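Local atomic coordinates of Lin2004 protein (Listeria innocua, PDB entry 2HUJ), a protein that is of unknown function but represents a novel bacterial protein family that adopts a four-helical bundle fold. Residues A[25-30]-A[128-133]; A[32-37]-A[117-122]; A[73-78]-A[86-91]. One frame throughout, in Å; residues are numbered along the deposited sequence.

Contact 1 of 3, residues A[25-30]-A[128-133]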
# COMPACT_ATOMS: atom_id res chain seq x y z
N ARG A 25 0.93 1.40 10.67
CA ARG A 25 0.22 1.80 9.48
C ARG A 25 0.93 1.39 8.19
O ARG A 25 0.29 1.09 7.18
CB ARG A 25 -0.04 3.30 9.51
CG ARG A 25 -0.93 3.67 10.64
CD ARG A 25 -1.19 5.11 10.69
NE ARG A 25 -2.14 5.38 11.76
CZ ARG A 25 -2.75 6.54 11.97
NH1 ARG A 25 -2.60 7.57 11.14
NH2 ARG A 25 -3.56 6.66 13.01
N THR A 26 2.25 1.31 8.24
CA THR A 26 3.06 0.79 7.12
C THR A 26 2.76 -0.68 6.91
O THR A 26 2.56 -1.11 5.79
CB THR A 26 4.58 0.98 7.39
OG1 THR A 26 4.85 2.38 7.61
CG2 THR A 26 5.43 0.49 6.20
N GLU A 27 2.69 -1.45 7.99
CA GLU A 27 2.38 -2.89 7.91
C GLU A 27 0.97 -3.10 7.35
O GLU A 27 0.71 -3.97 6.49
CB GLU A 27 2.54 -3.55 9.28
CG GLU A 27 4.03 -3.62 9.67
CD GLU A 27 4.31 -3.96 11.11
OE1 GLU A 27 3.37 -4.01 11.93
OE2 GLU A 27 5.52 -4.16 11.40
N GLN A 28 0.05 -2.28 7.81
CA GLN A 28 -1.32 -2.37 7.36
C GLN A 28 -1.40 -2.09 5.86
O GLN A 28 -2.10 -2.79 5.12
CB GLN A 28 -2.17 -1.39 8.15
CG GLN A 28 -3.59 -1.33 7.71
CD GLN A 28 -4.45 -2.17 8.58
OE1 GLN A 28 -5.13 -1.65 9.46
NE2 GLN A 28 -4.39 -3.47 8.41
N LEU A 29 -0.68 -1.07 5.40
CA LEU A 29 -0.68 -0.73 3.98
C LEU A 29 -0.01 -1.80 3.11
O LEU A 29 -0.48 -2.09 2.00
CB LEU A 29 -0.05 0.63 3.76
CG LEU A 29 -0.20 1.22 2.35
CD1 LEU A 29 -1.66 1.28 1.88
CD2 LEU A 29 0.43 2.60 2.27
N LEU A 30 1.09 -2.37 3.61
CA LEU A 30 1.71 -3.55 2.97
C LEU A 30 0.75 -4.70 2.83
O LEU A 30 0.66 -5.36 1.79
CB LEU A 30 2.93 -4.00 3.72
CG LEU A 30 4.22 -3.22 3.46
CD1 LEU A 30 5.17 -3.46 4.60
CD2 LEU A 30 4.82 -3.70 2.12
N ARG A 128 10.97 -0.82 2.70
CA ARG A 128 12.13 -0.01 3.06
C ARG A 128 11.77 0.82 4.31
O ARG A 128 12.56 0.90 5.25
CB ARG A 128 12.60 0.85 1.90
CG ARG A 128 13.66 1.90 2.25
CD ARG A 128 14.34 2.47 0.99
NE ARG A 128 15.30 1.53 0.41
N VAL A 129 10.56 1.39 4.33
CA VAL A 129 10.08 2.19 5.45
C VAL A 129 9.94 1.31 6.72
O VAL A 129 10.42 1.65 7.79
CB VAL A 129 8.73 2.86 5.15
CG1 VAL A 129 8.14 3.52 6.39
CG2 VAL A 129 8.87 3.91 4.04
N ARG A 130 9.30 0.17 6.55
CA ARG A 130 9.11 -0.76 7.64
C ARG A 130 10.43 -1.18 8.26
O ARG A 130 10.61 -1.15 9.49
CB ARG A 130 8.41 -1.99 7.15
CG ARG A 130 8.09 -3.01 8.24
CD ARG A 130 7.68 -4.34 7.62
NE ARG A 130 8.81 -4.96 6.95
CZ ARG A 130 8.74 -6.01 6.13
NH1 ARG A 130 7.58 -6.57 5.85
NH2 ARG A 130 9.85 -6.49 5.58
N ASP A 131 11.35 -1.59 7.40
CA ASP A 131 12.63 -2.11 7.87
C ASP A 131 13.43 -1.01 8.59
O ASP A 131 14.07 -1.26 9.62
CB ASP A 131 13.42 -2.71 6.70
CG ASP A 131 12.81 -4.00 6.16
OD1 ASP A 131 11.89 -4.57 6.80
OD2 ASP A 131 13.24 -4.45 5.07
N PHE A 132 13.37 0.20 8.07
CA PHE A 132 14.05 1.35 8.68
C PHE A 132 13.52 1.62 10.08
O PHE A 132 14.27 1.83 11.04
CB PHE A 132 13.83 2.58 7.81
CG PHE A 132 14.40 3.86 8.37
CD1 PHE A 132 13.67 4.65 9.25
CD2 PHE A 132 15.68 4.28 8.01
CE1 PHE A 132 14.20 5.82 9.77
CE2 PHE A 132 16.21 5.46 8.52
CZ PHE A 132 15.48 6.22 9.40
N LEU A 133 12.20 1.63 10.20
CA LEU A 133 11.50 1.87 11.47
C LEU A 133 11.70 0.75 12.49
O LEU A 133 11.91 1.02 13.70
CB LEU A 133 10.02 2.09 11.18
CG LEU A 133 9.67 3.40 10.47
CD1 LEU A 133 8.18 3.41 10.18
CD2 LEU A 133 10.08 4.62 11.29

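Contact 2 of 3, residues A[32-37]-A[117-122]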
# COMPACT_ATOMS: atom_id res chain seq x y z
N GLN A 32 -2.57 -4.48 2.71
CA GLN A 32 -3.52 -4.11 1.68
C GLN A 32 -2.96 -4.39 0.29
O GLN A 32 -3.68 -4.89 -0.59
CB GLN A 32 -3.93 -2.64 1.80
CG GLN A 32 -4.93 -2.18 0.74
CD GLN A 32 -6.28 -2.91 0.83
OE1 GLN A 32 -6.91 -2.86 1.86
NE2 GLN A 32 -6.71 -3.60 -0.25
N ASN A 33 -1.71 -4.02 0.10
CA ASN A 33 -1.05 -4.20 -1.20
C ASN A 33 -1.07 -5.70 -1.57
O ASN A 33 -1.38 -6.06 -2.71
CB ASN A 33 0.36 -3.63 -1.11
CG ASN A 33 1.06 -3.61 -2.48
OD1 ASN A 33 0.47 -3.14 -3.47
ND2 ASN A 33 2.28 -4.10 -2.54
N GLU A 34 -0.76 -6.55 -0.59
CA GLU A 34 -0.83 -8.01 -0.75
C GLU A 34 -2.24 -8.50 -1.09
O GLU A 34 -2.40 -9.36 -1.93
CB GLU A 34 -0.33 -8.75 0.50
CG GLU A 34 1.09 -8.54 0.86
CD GLU A 34 2.08 -8.95 -0.22
OE1 GLU A 34 1.76 -9.80 -1.07
OE2 GLU A 34 3.21 -8.42 -0.18
N LYS A 35 -3.25 -7.94 -0.42
CA LYS A 35 -4.64 -8.28 -0.68
C LYS A 35 -4.99 -7.98 -2.13
O LYS A 35 -5.64 -8.82 -2.79
CB LYS A 35 -5.60 -7.51 0.22
CG LYS A 35 -5.63 -7.91 1.66
CD LYS A 35 -6.72 -7.09 2.37
CE LYS A 35 -6.70 -7.23 3.88
NZ LYS A 35 -7.77 -6.36 4.49
N ASN A 36 -4.55 -6.83 -2.64
CA ASN A 36 -4.81 -6.45 -4.03
C ASN A 36 -4.26 -7.49 -4.98
O ASN A 36 -4.92 -7.93 -5.93
CB ASN A 36 -4.18 -5.10 -4.38
CG ASN A 36 -4.78 -3.91 -3.59
OD1 ASN A 36 -5.72 -4.05 -2.81
ND2 ASN A 36 -4.19 -2.74 -3.83
N TRP A 37 -3.02 -7.87 -4.72
CA TRP A 37 -2.30 -8.80 -5.60
C TRP A 37 -2.95 -10.18 -5.56
O TRP A 37 -3.15 -10.82 -6.59
CB TRP A 37 -0.85 -8.87 -5.13
CG TRP A 37 0.06 -9.78 -5.88
CD1 TRP A 37 0.76 -10.81 -5.37
CD2 TRP A 37 0.41 -9.70 -7.28
NE1 TRP A 37 1.52 -11.39 -6.34
CE2 TRP A 37 1.33 -10.74 -7.53
CE3 TRP A 37 0.03 -8.87 -8.34
CZ2 TRP A 37 1.86 -11.00 -8.81
CZ3 TRP A 37 0.58 -9.11 -9.61
CH2 TRP A 37 1.48 -10.16 -9.83
N ASP A 117 4.25 -4.60 -11.72
CA ASP A 117 5.17 -3.49 -11.49
C ASP A 117 4.67 -2.53 -10.43
O ASP A 117 5.45 -2.03 -9.63
CB ASP A 117 5.50 -2.76 -12.78
CG ASP A 117 6.41 -3.56 -13.73
OD1 ASP A 117 7.03 -4.59 -13.36
OD2 ASP A 117 6.51 -3.12 -14.90
N HIS A 118 3.35 -2.30 -10.44
CA HIS A 118 2.71 -1.48 -9.39
C HIS A 118 2.73 -2.13 -8.03
O HIS A 118 3.02 -1.48 -7.01
CB HIS A 118 1.32 -1.11 -9.82
CG HIS A 118 1.32 -0.03 -10.86
ND1 HIS A 118 1.73 -0.27 -12.16
CD2 HIS A 118 1.15 1.31 -10.75
CE1 HIS A 118 1.71 0.87 -12.84
NE2 HIS A 118 1.36 1.85 -12.01
N TYR A 119 2.39 -3.42 -8.00
CA TYR A 119 2.43 -4.18 -6.75
C TYR A 119 3.85 -4.17 -6.16
O TYR A 119 4.05 -3.90 -4.97
CB TYR A 119 1.97 -5.64 -7.01
CG TYR A 119 2.41 -6.65 -5.95
CD1 TYR A 119 1.89 -6.62 -4.65
CD2 TYR A 119 3.29 -7.66 -6.26
CE1 TYR A 119 2.27 -7.56 -3.70
CE2 TYR A 119 3.69 -8.59 -5.32
CZ TYR A 119 3.18 -8.52 -4.04
OH TYR A 119 3.60 -9.46 -3.13
N GLN A 120 4.84 -4.46 -6.99
CA GLN A 120 6.22 -4.58 -6.48
C GLN A 120 6.80 -3.23 -6.06
O GLN A 120 7.51 -3.15 -5.05
CB GLN A 120 7.12 -5.24 -7.52
CG GLN A 120 6.80 -6.71 -7.67
CD GLN A 120 7.78 -7.51 -8.49
OE1 GLN A 120 8.27 -7.07 -9.55
NE2 GLN A 120 8.03 -8.76 -8.05
N SER A 121 6.49 -2.18 -6.81
CA SER A 121 7.00 -0.85 -6.49
C SER A 121 6.54 -0.45 -5.08
O SER A 121 7.34 -0.01 -4.25
CB SER A 121 6.51 0.18 -7.52
OG SER A 121 6.92 1.49 -7.15
N THR A 122 5.25 -0.60 -4.80
CA THR A 122 4.75 -0.34 -3.46
C THR A 122 5.38 -1.19 -2.40
O THR A 122 5.77 -0.69 -1.33
CB THR A 122 3.22 -0.53 -3.43
OG1 THR A 122 2.63 0.44 -4.31
CG2 THR A 122 2.69 -0.30 -2.04
O HOH W 1 0.29 -1.37 -5.46

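Contact 3 of 3, residues A[73-78]-A[86-91]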
# COMPACT_ATOMS: atom_id res chain seq x y z
N LEU A 73 0.76 10.26 8.82
CA LEU A 73 1.99 10.20 9.61
C LEU A 73 3.28 10.17 8.80
O LEU A 73 4.30 10.75 9.20
CB LEU A 73 1.96 8.97 10.50
CG LEU A 73 0.77 8.86 11.46
CD1 LEU A 73 1.04 7.71 12.39
CD2 LEU A 73 0.59 10.14 12.26
N ALA A 74 3.22 9.57 7.61
CA ALA A 74 4.41 9.35 6.80
C ALA A 74 4.94 10.64 6.19
O ALA A 74 6.15 10.79 6.05
CB ALA A 74 4.11 8.34 5.64
N ILE A 75 4.05 11.53 5.75
CA ILE A 75 4.52 12.79 5.16
C ILE A 75 5.26 13.67 6.17
O ILE A 75 6.41 14.06 5.90
CB ILE A 75 3.42 13.54 4.38
CG1 ILE A 75 2.83 12.67 3.29
CG2 ILE A 75 3.99 14.84 3.77
CD1 ILE A 75 3.85 11.99 2.40
N PRO A 76 4.65 13.98 7.33
CA PRO A 76 5.41 14.71 8.36
C PRO A 76 6.72 14.00 8.74
O PRO A 76 7.77 14.64 8.91
CB PRO A 76 4.45 14.72 9.55
CG PRO A 76 3.10 14.56 8.95
CD PRO A 76 3.25 13.75 7.73
N TRP A 77 6.68 12.68 8.86
CA TRP A 77 7.89 11.92 9.16
C TRP A 77 8.95 12.09 8.09
O TRP A 77 10.10 12.38 8.40
CB TRP A 77 7.57 10.43 9.34
CG TRP A 77 8.75 9.51 9.38
CD1 TRP A 77 9.59 9.31 10.42
CD2 TRP A 77 9.18 8.63 8.33
NE1 TRP A 77 10.54 8.38 10.08
CE2 TRP A 77 10.30 7.94 8.81
CE3 TRP A 77 8.73 8.35 7.04
CZ2 TRP A 77 10.97 6.99 8.04
CZ3 TRP A 77 9.40 7.42 6.30
CH2 TRP A 77 10.51 6.76 6.79
N VAL A 78 8.58 11.96 6.82
CA VAL A 78 9.60 11.93 5.78
C VAL A 78 10.27 13.29 5.66
O VAL A 78 11.47 13.37 5.34
CB VAL A 78 9.07 11.41 4.39
CG1 VAL A 78 8.41 12.51 3.63
CG2 VAL A 78 10.21 10.77 3.59
N LEU A 86 14.66 9.01 0.38
CA LEU A 86 13.20 8.89 0.39
C LEU A 86 12.53 10.21 0.67
O LEU A 86 12.94 10.93 1.60
CB LEU A 86 12.73 7.90 1.43
CG LEU A 86 11.24 7.55 1.48
CD1 LEU A 86 10.75 6.86 0.23
CD2 LEU A 86 11.04 6.65 2.67
N GLY A 87 11.55 10.53 -0.16
CA GLY A 87 10.77 11.75 -0.01
C GLY A 87 9.28 11.59 -0.21
O GLY A 87 8.74 10.50 -0.37
N GLU A 88 8.61 12.74 -0.25
CA GLU A 88 7.16 12.79 -0.26
C GLU A 88 6.52 12.16 -1.51
O GLU A 88 5.58 11.40 -1.40
CB GLU A 88 6.72 14.26 -0.16
CG GLU A 88 5.28 14.43 -0.18
CD GLU A 88 4.78 15.80 0.32
OE1 GLU A 88 5.52 16.54 1.01
OE2 GLU A 88 3.63 16.09 -0.03
N LEU A 89 7.02 12.53 -2.68
CA LEU A 89 6.44 12.05 -3.94
C LEU A 89 6.52 10.54 -4.01
O LEU A 89 5.57 9.89 -4.38
CB LEU A 89 7.07 12.70 -5.16
CG LEU A 89 6.42 12.28 -6.49
CD1 LEU A 89 4.93 12.59 -6.59
CD2 LEU A 89 7.18 12.90 -7.64
N GLN A 90 7.65 9.97 -3.63
CA GLN A 90 7.79 8.51 -3.66
C GLN A 90 6.73 7.82 -2.81
O GLN A 90 6.15 6.81 -3.19
CB GLN A 90 9.20 8.14 -3.13
CG GLN A 90 10.37 8.33 -4.13
CD GLN A 90 11.71 8.51 -3.44
OE1 GLN A 90 11.98 9.53 -2.78
NE2 GLN A 90 12.56 7.49 -3.54
N LEU A 91 6.49 8.37 -1.63
CA LEU A 91 5.49 7.80 -0.74
C LEU A 91 4.10 7.98 -1.30
O LEU A 91 3.28 7.06 -1.23
CB LEU A 91 5.59 8.43 0.64
CG LEU A 91 6.84 8.08 1.43
CD1 LEU A 91 6.83 8.75 2.79
CD2 LEU A 91 6.98 6.56 1.52
O HOH W 2 13.07 13.15 2.88

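Contact 1 of 3, residues A[25-30]-A[128-133]
Thr26 of helix 16-45 meets Val129 and Arg130 of helix 112-137. Thr26 and Arg130 have their CA atoms 6.3 Å apart, the nearest such pair. The tight part of the contact is built round the threonine. Its methyl CG2 stands anti to the backbone N and reaches the neighbouring helix. There CG2 of Thr26 lies 3.9 Å from the backbone N of Arg130 and also touches CB of the same residue. The hydroxyl sits beside the backbone N of Thr26, anti to the carbonyl carbon. OG1 of Thr26 packs 3.7 Å from CG1 of Val129. The polar need of this buried hydroxyl is met within its own helix, by a hydrogen bond to the carbonyl O of Leu22. Leu133 closes the same side more loosely, with CD1 4.3 Å from OG1 of Thr26.

The two segments belong to helices 16-45 and 112-137 of the four-helical bundle. They run antiparallel, with 150° between their directions and axes 9.6 Å apart. Phe70 of helix 52-81 covers Thr26, and Leu91 of helix 88-104 covers Val129.

Toward solvent the contact thins out along the arginine. CD of Arg130 passes Leu30 at about a right angle, 4.0 Å from its CD1. Leu30 CD1 also meets the guanidinium obliquely. A bend at chi3 (68°) turns that group back to its own helix. NE and NH2 of Arg130 both grip OD1 of Asp131 side-on, each at 3.1 Å, in a salt bridge that holds the guanidinium plane. Glu27 stays at the margin. OE2 of Glu27 is 4.2 Å from CG of Arg130 and makes a long, weak ion pair with Lys134. No hydrogen bond crosses between the two segments.

Contact 2 of 3, residues A[32-37]-A[117-122]
Tyr119 reaches from helix 112-137 across to helix 16-45 and lies flat against Trp37. Its CB, the first atom out, touches CE3 at the six-membered end of the indole. CG and CD2 come next, over the CD2 atom of Trp37. The phenol ring and the five-membered ring of Trp37 form a face-to-face stack, with centroids 3.8 Å apart and planes only 3° from parallel. On the other branch CD1 of Tyr119 is 3.6 Å from CB of Trp37, which makes a CH-pi contact over the same face. ND2 of Asn33 approaches CD1 and CE1 obliquely, and CE1 also nears OE1 of Glu34. CE2 and CZ lie against CD1 and NE1 of the indole.

This aromatic layer joins two antiparallel helices of the four-helical bundle, whose axes are 10.1 Å apart here. At the tip, the hydroxyl OH of Tyr119 donates to OE1 of Glu34 at 2.8 Å, on the syn side of the carboxylate. The carboxylate stands almost upright to the ring, 89° between planes. The Glu34 chain starts out away from the partner helix, and a bend at chi2 (-59°) brings the carboxylate back. Lys123 also bonds the hydroxyl.

Back at the root, ND2 of Asn33 gives a nearly straight bond of 3.0 Å to the backbone O of Tyr119. OD1 of Asn33 accepts a hydrogen bond from a water, which donates to OG1 of Thr122 as well. That hydroxyl also bonds the Ala94 carbonyl.

Contact 3 of 3, residues A[73-78]-A[86-91]
Val78 is in contact with four residues of the 86-91 segment. CG2 of Val78, anti to the backbone N, lies 3.4 Å from the carbonyl O of Leu86 and also touches CA of Gly87. CG1 of Val78 faces the start of the following helix, 3.9 Å from the backbone N of Glu88. CB of Val78 rests on CD1 of Leu91 at 3.8 Å. That same leucine methyl also packs against CB and the carbonyl O of Ala74, one turn back. On one flank CD2 of Leu86 meets the Trp77 ring obliquely at CZ3, 4.1 Å away. On the other, the Ile75 side chain crosses the extended chain of Glu88 at about a right angle. CG2 of Ile75 is 3.6 Å from OE1 of Glu88, and CD1 of Ile75 touches the methylene CG.

The contact lies beside the short connection between helices 52-81 and 88-104, two consecutive members of the four-helical bundle. Gly87 is the N-cap residue of helix 88-104. The backbone N of Gly87 donates to OE1 of Gln90 at 2.8 Å, with the donor well above the amide carbonyl plane. NE2 of Gln90 in turn bonds the carbonyl of Tyr85, so one side chain ties together the turn before the helix. The Glu88 carboxylate is fixed by a salt bridge to Arg92 and a hydrogen bond from Asn79. In helix 52-81 Pro76 leaves a kink, because its N has no bond to the preceding turn. Pro83, in the connecting loop, covers both Trp77 and Val78.

In the fold
Contacts 1 and 2 join the same two helices, 16-45 and 112-137, with centres 13 Å apart along the bundle. Both are buried, yet their chemistry differs. Contact 1 is held by van der Waals packing, whereas contact 2 adds hydrogen bonds and an aromatic stack. Contact 3 joins the other two helices, 52-81 and 88-104. It is only partly buried, lies farther from the centre of the chain and is mostly apolar. Contact 3 touches contact 1 directly: Leu86 packs on Val129, and Trp77 packs on Phe132 and Leu133. Contact 2 does not touch contact 3, their nearest atoms being about 7 Å apart.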